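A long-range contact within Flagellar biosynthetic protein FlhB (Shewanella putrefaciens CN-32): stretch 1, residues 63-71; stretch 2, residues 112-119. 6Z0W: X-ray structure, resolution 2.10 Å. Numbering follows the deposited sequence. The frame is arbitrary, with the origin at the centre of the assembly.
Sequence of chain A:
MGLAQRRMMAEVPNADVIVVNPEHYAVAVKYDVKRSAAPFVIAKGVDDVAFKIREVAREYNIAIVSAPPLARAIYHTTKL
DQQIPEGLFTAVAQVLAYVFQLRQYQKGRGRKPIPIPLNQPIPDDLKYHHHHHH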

# COMPACT_ATOMS: atom_id res chain seq x y z
N ALA A 63 -1.70 -4.33 -9.88
CA ALA A 63 -2.00 -2.90 -9.99
C ALA A 63 -1.15 -2.07 -9.03
O ALA A 63 -0.99 -2.39 -7.85
CB ALA A 63 -3.48 -2.65 -9.72
N ILE A 64 -0.56 -1.01 -9.55
CA ILE A 64 0.20 -0.05 -8.77
C ILE A 64 -0.56 1.26 -8.85
O ILE A 64 -0.83 1.77 -9.95
CB ILE A 64 1.61 0.13 -9.33
CG1 ILE A 64 2.35 -1.22 -9.39
CG2 ILE A 64 2.34 1.20 -8.52
CD1 ILE A 64 3.65 -1.17 -10.18
N VAL A 65 -0.96 1.82 -7.71
CA VAL A 65 -1.73 3.06 -7.75
C VAL A 65 -1.06 4.09 -6.86
O VAL A 65 -0.52 3.75 -5.80
CB VAL A 65 -3.21 2.84 -7.36
CG1 VAL A 65 -3.75 1.57 -8.04
CG2 VAL A 65 -3.39 2.74 -5.88
N SER A 66 -1.05 5.34 -7.33
CA SER A 66 -0.43 6.43 -6.59
C SER A 66 -1.50 7.15 -5.79
O SER A 66 -2.39 7.81 -6.36
CB SER A 66 0.28 7.41 -7.52
OG SER A 66 0.79 8.47 -6.72
N ALA A 67 -1.39 7.06 -4.46
CA ALA A 67 -2.15 7.89 -3.54
C ALA A 67 -1.21 8.25 -2.40
O ALA A 67 -1.16 7.55 -1.38
CB ALA A 67 -3.41 7.16 -3.03
N PRO A 68 -0.42 9.32 -2.55
CA PRO A 68 0.78 9.54 -1.68
C PRO A 68 0.48 9.53 -0.19
O PRO A 68 1.23 8.90 0.58
CB PRO A 68 1.30 10.93 -2.14
CG PRO A 68 0.85 11.03 -3.58
CD PRO A 68 -0.47 10.26 -3.68
N PRO A 69 -0.57 10.23 0.29
CA PRO A 69 -0.83 10.22 1.73
C PRO A 69 -1.24 8.87 2.26
O PRO A 69 -1.00 8.58 3.44
CB PRO A 69 -1.96 11.25 1.90
CG PRO A 69 -1.89 12.10 0.68
CD PRO A 69 -1.51 11.13 -0.41
N LEU A 70 -1.90 8.05 1.44
CA LEU A 70 -2.30 6.70 1.86
C LEU A 70 -1.09 5.78 1.92
O LEU A 70 -0.91 5.04 2.90
CB LEU A 70 -3.37 6.15 0.91
CG LEU A 70 -3.98 4.82 1.34
CD1 LEU A 70 -4.62 5.00 2.73
CD2 LEU A 70 -5.06 4.36 0.32
N ALA A 71 -0.28 5.79 0.85
CA ALA A 71 0.97 5.03 0.85
C ALA A 71 1.80 5.33 2.09
O ALA A 71 2.28 4.41 2.76
CB ALA A 71 1.78 5.35 -0.42
N LYS A 112 3.18 4.30 -15.80
CA LYS A 112 3.21 4.99 -14.53
C LYS A 112 2.05 4.52 -13.65
O LYS A 112 1.03 4.03 -14.14
CB LYS A 112 3.13 6.50 -14.75
CG LYS A 112 4.23 7.03 -15.65
CD LYS A 112 3.67 7.96 -16.73
CE LYS A 112 3.24 7.20 -17.98
NZ LYS A 112 2.99 8.14 -19.12
N PRO A 113 2.21 4.63 -12.33
CA PRO A 113 1.11 4.26 -11.42
C PRO A 113 -0.16 5.01 -11.75
O PRO A 113 -0.13 6.13 -12.26
CB PRO A 113 1.64 4.66 -10.05
CG PRO A 113 3.11 4.60 -10.18
CD PRO A 113 3.41 5.03 -11.59
N ILE A 114 -1.29 4.38 -11.45
CA ILE A 114 -2.60 5.00 -11.62
C ILE A 114 -2.82 6.00 -10.49
O ILE A 114 -2.80 5.63 -9.31
CB ILE A 114 -3.71 3.93 -11.65
CG1 ILE A 114 -3.34 2.83 -12.66
CG2 ILE A 114 -5.02 4.57 -12.00
CD1 ILE A 114 -3.90 1.43 -12.34
N PRO A 115 -3.04 7.27 -10.80
CA PRO A 115 -3.36 8.24 -9.75
C PRO A 115 -4.81 8.07 -9.32
O PRO A 115 -5.72 8.14 -10.14
CB PRO A 115 -3.13 9.60 -10.43
CG PRO A 115 -2.55 9.28 -11.82
CD PRO A 115 -3.01 7.89 -12.14
N ILE A 116 -5.02 7.81 -8.03
CA ILE A 116 -6.36 7.66 -7.50
C ILE A 116 -6.57 8.75 -6.45
O ILE A 116 -5.82 8.81 -5.47
CB ILE A 116 -6.62 6.28 -6.87
CG1 ILE A 116 -6.12 5.17 -7.80
CG2 ILE A 116 -8.10 6.10 -6.61
CD1 ILE A 116 -6.93 5.00 -9.05
N PRO A 117 -7.55 9.62 -6.62
CA PRO A 117 -7.84 10.59 -5.56
C PRO A 117 -8.41 9.87 -4.35
O PRO A 117 -9.19 8.92 -4.48
CB PRO A 117 -8.88 11.52 -6.20
CG PRO A 117 -8.88 11.18 -7.68
CD PRO A 117 -8.48 9.73 -7.74
N LEU A 118 -7.98 10.31 -3.18
CA LEU A 118 -8.61 9.87 -1.94
C LEU A 118 -9.98 10.52 -1.82
O LEU A 118 -10.26 11.57 -2.39
CB LEU A 118 -7.74 10.22 -0.74
CG LEU A 118 -6.36 9.53 -0.72
CD1 LEU A 118 -5.45 10.15 0.32
CD2 LEU A 118 -6.54 8.03 -0.48
N ASN A 119 -10.86 9.87 -1.07
CA ASN A 119 -12.24 10.32 -1.01
C ASN A 119 -12.56 10.99 0.30
O ASN A 119 -13.67 11.51 0.47
CB ASN A 119 -13.14 9.13 -1.31
CG ASN A 119 -12.86 8.56 -2.67
OD1 ASN A 119 -12.86 9.31 -3.65
ND2 ASN A 119 -12.52 7.27 -2.73

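Two short strands pair in parallel, with Val65 beside Ile114 and Ser66 beside Pro115. Three backbone hydrogen bonds fix this register: Ile114 N to Ile64 O (3.0 Å), Ser66 N to Ile114 O (2.7 Å) and Ile116 N to Ser66 O (3.1 Å). Pro113, Pro115 and Pro117 have no amide hydrogen to give, but they alternate with residues that do, and the amides of Ile114 and Ile116 supply the ladder's bonds from this side. Pro115 still adds a CA-H...O contact, its CA lying 3.6 Å from Ser66 O.

Around this ladder the side chains interlock. The ring of Pro113 fills the space beside Ile64 and Ser66, its CB 3.8 Å from Ile64 CG2 and 4.0 Å from Ser66 CB. Val65 and Ile114 share one face of the sheet, and the buried valine packs against two isoleucines: Val65 CG1 lies 4.3 Å from Ile114 CD1, while Val65 CB is 3.8 Å from Ile116 CG1.

Beyond the strands, Leu118 is the residue most covered by the other stretch. Its forked end settles over the start of the helix that follows Ala67, with CD1 4.0 Å from Pro69 CB and CD2 3.9 Å from Leu70 CB. The small Ala67 side chain borders the same pocket, its CB 4.1 Å from Leu118 CD2.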